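Local coordinates for cellulosomal scaffoldin adaptor protein B (Acetivibrio cellulolyticus, PDB 3BWZ), which helps assemble the cellulosome as an adaptor scaffoldin, this piece being a type II cohesin module, a kind that binds dockerin modules, at residues A[7-18]-A[120-130]. Residues are numbered along the deposited sequence; the frame is centred on the assembly and turned at random.
With EDO (1,2-ethanediol), chain F.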
loop_
_atom_site.group_PDB
_atom_site.type_symbol
_atom_site.label_atom_id
_atom_site.label_comp_id
_atom_site.label_asym_id
_atom_site.label_seq_id
_atom_site.Cartn_x
_atom_site.Cartn_y
_atom_site.Cartn_z
ATOM N N ILE A 7 7.698 4.283 5.544
ATOM C CA ILE A 7 6.454 3.888 4.886
ATOM C C ILE A 7 5.696 3.056 5.906
ATOM O O ILE A 7 6.303 2.267 6.641
ATOM C CB ILE A 7 6.711 3.134 3.568
ATOM C CG1 ILE A 7 5.388 2.811 2.860
ATOM C CG2 ILE A 7 7.577 1.901 3.769
ATOM C CD1 ILE A 7 5.573 2.332 1.410
ATOM N N GLU A 8 4.382 3.244 5.972
ATOM C CA GLU A 8 3.538 2.620 6.974
ATOM C C GLU A 8 2.213 2.227 6.381
ATOM O O GLU A 8 1.641 2.957 5.573
ATOM C CB GLU A 8 3.288 3.592 8.142
ATOM C CG GLU A 8 2.504 2.977 9.316
ATOM C CD GLU A 8 2.394 3.854 10.547
ATOM O OE1 GLU A 8 2.876 4.983 10.530
ATOM O OE2 GLU A 8 1.793 3.381 11.542
ATOM N N ILE A 9 1.663 1.119 6.854
ATOM C CA ILE A 9 0.280 0.752 6.586
ATOM C C ILE A 9 -0.564 1.232 7.763
ATOM O O ILE A 9 -0.381 0.780 8.870
ATOM C CB ILE A 9 0.093 -0.754 6.388
ATOM C CG1 ILE A 9 1.063 -1.300 5.347
ATOM C CG2 ILE A 9 -1.355 -1.083 6.076
ATOM C CD1 ILE A 9 1.035 -2.842 5.205
ATOM N N VAL A 10 -1.454 2.177 7.494
ATOM C CA VAL A 10 -2.250 2.870 8.485
ATOM C C VAL A 10 -3.715 2.517 8.288
ATOM O O VAL A 10 -4.237 2.726 7.214
ATOM C CB VAL A 10 -2.026 4.438 8.380
ATOM C CG1 VAL A 10 -2.872 5.194 9.394
ATOM C CG2 VAL A 10 -0.537 4.761 8.563
ATOM N N LEU A 11 -4.392 2.023 9.316
ATOM C CA LEU A 11 -5.826 1.730 9.217
ATOM C C LEU A 11 -6.669 2.840 9.809
ATOM O O LEU A 11 -6.284 3.490 10.782
ATOM C CB LEU A 11 -6.169 0.437 9.956
ATOM C CG LEU A 11 -5.315 -0.762 9.579
ATOM C CD1 LEU A 11 -5.833 -2.023 10.297
ATOM C CD2 LEU A 11 -5.219 -0.960 8.102
ATOM N N ASP A 12 -7.853 3.045 9.254
ATOM C CA ASP A 12 -8.783 4.004 9.823
ATOM C C ASP A 12 -9.530 3.503 11.052
ATOM O O ASP A 12 -10.195 4.286 11.717
ATOM C CB ASP A 12 -9.766 4.522 8.768
ATOM C CG ASP A 12 -10.732 3.464 8.266
ATOM O OD1 ASP A 12 -10.394 2.272 8.246
ATOM O OD2 ASP A 12 -11.830 3.891 7.820
ATOM N N LYS A 13 -9.485 2.209 11.306
ATOM C CA LYS A 13 -10.195 1.548 12.375
ATOM C C LYS A 13 -9.233 0.582 13.111
ATOM O O LYS A 13 -8.355 -0.002 12.495
ATOM C CB LYS A 13 -11.364 0.736 11.795
ATOM C CG LYS A 13 -12.452 1.567 11.192
ATOM C CD LYS A 13 -13.490 0.721 10.489
ATOM C CE LYS A 13 -14.604 1.595 9.884
ATOM N NZ LYS A 13 -15.652 0.864 9.170
ATOM N N THR A 14 -9.394 0.479 14.417
ATOM C CA THR A 14 -8.731 -0.530 15.230
ATOM C C THR A 14 -9.541 -1.779 15.412
ATOM O O THR A 14 -9.003 -2.884 15.631
ATOM C CB THR A 14 -8.274 0.043 16.651
ATOM O OG1 THR A 14 -9.428 0.479 17.417
ATOM C CG2 THR A 14 -7.264 1.144 16.519
ATOM N N THR A 15 -10.837 -1.566 15.398
ATOM C CA THR A 15 -11.814 -2.608 15.602
ATOM C C THR A 15 -12.862 -2.436 14.505
ATOM O O THR A 15 -13.167 -1.311 14.117
ATOM C CB THR A 15 -12.292 -2.518 17.011
ATOM O OG1 THR A 15 -11.160 -2.630 17.888
ATOM C CG2 THR A 15 -13.162 -3.647 17.269
ATOM N N ALA A 16 -13.386 -3.542 14.001
ATOM C CA ALA A 16 -14.361 -3.478 12.916
ATOM C C ALA A 16 -15.194 -4.752 12.958
ATOM O O ALA A 16 -14.671 -5.852 13.014
ATOM C CB ALA A 16 -13.638 -3.353 11.568
ATOM N N SER A 17 -16.502 -4.572 12.884
ATOM C CA SER A 17 -17.435 -5.691 12.880
ATOM C C SER A 17 -17.487 -6.370 11.513
ATOM O O SER A 17 -17.062 -5.813 10.506
ATOM C CB SER A 17 -18.823 -5.222 13.262
ATOM O OG SER A 17 -18.789 -4.613 14.537
ATOM N N VAL A 18 -18.025 -7.579 11.492
ATOM C CA VAL A 18 -18.249 -8.279 10.242
ATOM C C VAL A 18 -19.003 -7.353 9.288
ATOM O O VAL A 18 -19.950 -6.657 9.669
ATOM C CB VAL A 18 -19.009 -9.572 10.468
ATOM C CG1 VAL A 18 -19.307 -10.242 9.151
ATOM C CG2 VAL A 18 -18.186 -10.500 11.378
ATOM N N VAL A 120 -14.529 -6.870 6.034
ATOM C CA VAL A 120 -14.294 -7.823 7.106
ATOM C C VAL A 120 -15.249 -9.008 6.947
ATOM O O VAL A 120 -16.469 -8.868 7.105
ATOM C CB VAL A 120 -14.484 -7.166 8.494
ATOM C CG1 VAL A 120 -14.289 -8.194 9.598
ATOM C CG2 VAL A 120 -13.515 -5.973 8.639
ATOM N N LEU A 121 -14.677 -10.160 6.632
ATOM C CA LEU A 121 -15.455 -11.394 6.461
ATOM C C LEU A 121 -15.718 -12.095 7.793
ATOM O O LEU A 121 -16.782 -12.695 7.984
ATOM C CB LEU A 121 -14.726 -12.376 5.543
ATOM C CG LEU A 121 -14.356 -11.831 4.158
ATOM C CD1 LEU A 121 -13.643 -12.911 3.317
ATOM C CD2 LEU A 121 -15.572 -11.261 3.431
ATOM N N LYS A 122 -14.714 -12.064 8.665
ATOM C CA LYS A 122 -14.733 -12.767 9.955
ATOM C C LYS A 122 -14.167 -11.867 11.020
ATOM O O LYS A 122 -13.218 -11.132 10.762
ATOM C CB LYS A 122 -13.884 -14.053 9.899
ATOM C CG LYS A 122 -14.284 -15.020 8.832
ATOM C CD LYS A 122 -13.497 -16.328 8.917
ATOM C CE LYS A 122 -13.879 -17.188 10.100
ATOM N NZ LYS A 122 -15.302 -17.629 10.032
ATOM N N GLU A 123 -14.738 -11.953 12.212
ATOM C CA GLU A 123 -14.287 -11.192 13.342
ATOM C C GLU A 123 -13.182 -11.931 14.073
ATOM O O GLU A 123 -13.427 -12.779 14.918
ATOM C CB GLU A 123 -15.485 -10.925 14.255
ATOM C CG GLU A 123 -15.256 -9.919 15.347
ATOM C CD GLU A 123 -15.195 -8.513 14.878
ATOM O OE1 GLU A 123 -14.960 -7.623 15.711
ATOM O OE2 GLU A 123 -15.365 -8.270 13.669
ATOM N N GLU A 124 -11.952 -11.637 13.692
ATOM C CA GLU A 124 -10.770 -12.322 14.164
ATOM C C GLU A 124 -9.604 -11.355 14.071
ATOM O O GLU A 124 -9.477 -10.650 13.074
ATOM C CB GLU A 124 -10.527 -13.519 13.227
ATOM C CG GLU A 124 -9.289 -14.360 13.361
ATOM C CD GLU A 124 -9.295 -15.480 12.302
ATOM O OE1 GLU A 124 -8.209 -15.913 11.896
ATOM O OE2 GLU A 124 -10.402 -15.857 11.849
ATOM N N THR A 125 -8.702 -11.386 15.036
ATOM C CA THR A 125 -7.507 -10.576 14.975
ATOM C C THR A 125 -6.727 -10.967 13.722
ATOM O O THR A 125 -6.486 -12.150 13.482
ATOM C CB THR A 125 -6.636 -10.817 16.216
ATOM O OG1 THR A 125 -7.459 -10.680 17.378
ATOM C CG2 THR A 125 -5.449 -9.844 16.263
ATOM N N SER A 126 -6.284 -9.999 12.939
ATOM C CA SER A 126 -5.634 -10.300 11.674
ATOM C C SER A 126 -4.725 -9.147 11.249
ATOM O O SER A 126 -4.973 -7.985 11.541
ATOM C CB SER A 126 -6.733 -10.536 10.633
ATOM O OG SER A 126 -6.253 -11.208 9.474
ATOM N N SER A 127 -3.701 -9.495 10.500
ATOM C CA SER A 127 -2.658 -8.561 10.085
ATOM C C SER A 127 -2.699 -8.254 8.602
ATOM O O SER A 127 -2.940 -9.150 7.782
ATOM C CB SER A 127 -1.292 -9.164 10.381
ATOM O OG SER A 127 -1.139 -9.282 11.770
ATOM N N ILE A 128 -2.414 -7.000 8.258
ATOM C CA ILE A 128 -2.173 -6.570 6.897
ATOM C C ILE A 128 -0.698 -6.175 6.880
ATOM O O ILE A 128 -0.283 -5.264 7.595
ATOM C CB ILE A 128 -3.100 -5.383 6.501
ATOM C CG1 ILE A 128 -4.584 -5.800 6.599
ATOM C CG2 ILE A 128 -2.783 -4.908 5.085
ATOM C CD1 ILE A 128 -5.508 -4.596 6.741
ATOM N N SER A 129 0.093 -6.863 6.072
ATOM C CA SER A 129 1.533 -6.722 6.111
ATOM C C SER A 129 2.104 -6.371 4.748
ATOM O O SER A 129 1.427 -6.484 3.722
ATOM C CB SER A 129 2.208 -8.004 6.542
ATOM O OG SER A 129 1.770 -9.100 5.833
ATOM N N PHE A 130 3.370 -5.950 4.755
ATOM C CA PHE A 130 4.197 -6.015 3.552
ATOM C C PHE A 130 5.114 -7.195 3.753
ATOM O O PHE A 130 5.573 -7.439 4.865
ATOM C CB PHE A 130 5.081 -4.797 3.399
ATOM C CG PHE A 130 4.361 -3.523 3.096
ATOM C CD1 PHE A 130 4.653 -2.369 3.800
ATOM C CD2 PHE A 130 3.512 -3.440 2.011
ATOM C CE1 PHE A 130 4.071 -1.174 3.489
ATOM C CE2 PHE A 130 2.899 -2.236 1.695
ATOM C CZ PHE A 130 3.196 -1.092 2.444
HETATM C C1 EDO F . -9.264 3.907 18.362
HETATM O O1 EDO F . -10.040 3.156 17.426
HETATM C C2 EDO F . -10.093 4.992 19.028
HETATM O O2 EDO F . -10.451 6.064 18.171
#
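Strands 7-11 and 126-130 face each other in nearly antiparallel directions (158°), their axes 8.3 Å apart at closest, a spacing filled by side chains. Between them Ile-9 meets Phe-130: Ile-9 CD1 stands 3.7 Å from the centroid of the Phe-130 ring, almost on its normal, a CH-pi contact over the face. Ile-9 CG1 lies beside its own backbone N (chi1 -52°), which sends the CG1-CD1 arm across the gap, with CG1 itself 3.5 Å from Phe-130 CE1. A compact beta-branched residue, at home in a strand, suits this place, its apolar methyl covering a buried aromatic face. Farther along, Leu-11 CD2 meets Ile-128 CD1 at 3.9 Å, methyl against methyl.

Farther on, residues 16-18 meet the end of strand 111-120 and the turn after it. The small Ala-16 lets its CB rest 3.9 Å from Val-120 CG2, Val-18 CG2 packs 4.0 Å from Glu-123 CB, and a bend at chi2 (74°) brings Glu-123 OE2 to 2.6 Å from Ala-16 O.

In the cohesin beta-sandwich, strand 158-165 pairs with both strands, parallel to 7-11 and antiparallel to 126-130; Val-22 of strand 21-29 packs on Ala-16 and Val-120, and Leu-39 and Met-41 of strand 34-42 on Phe-130.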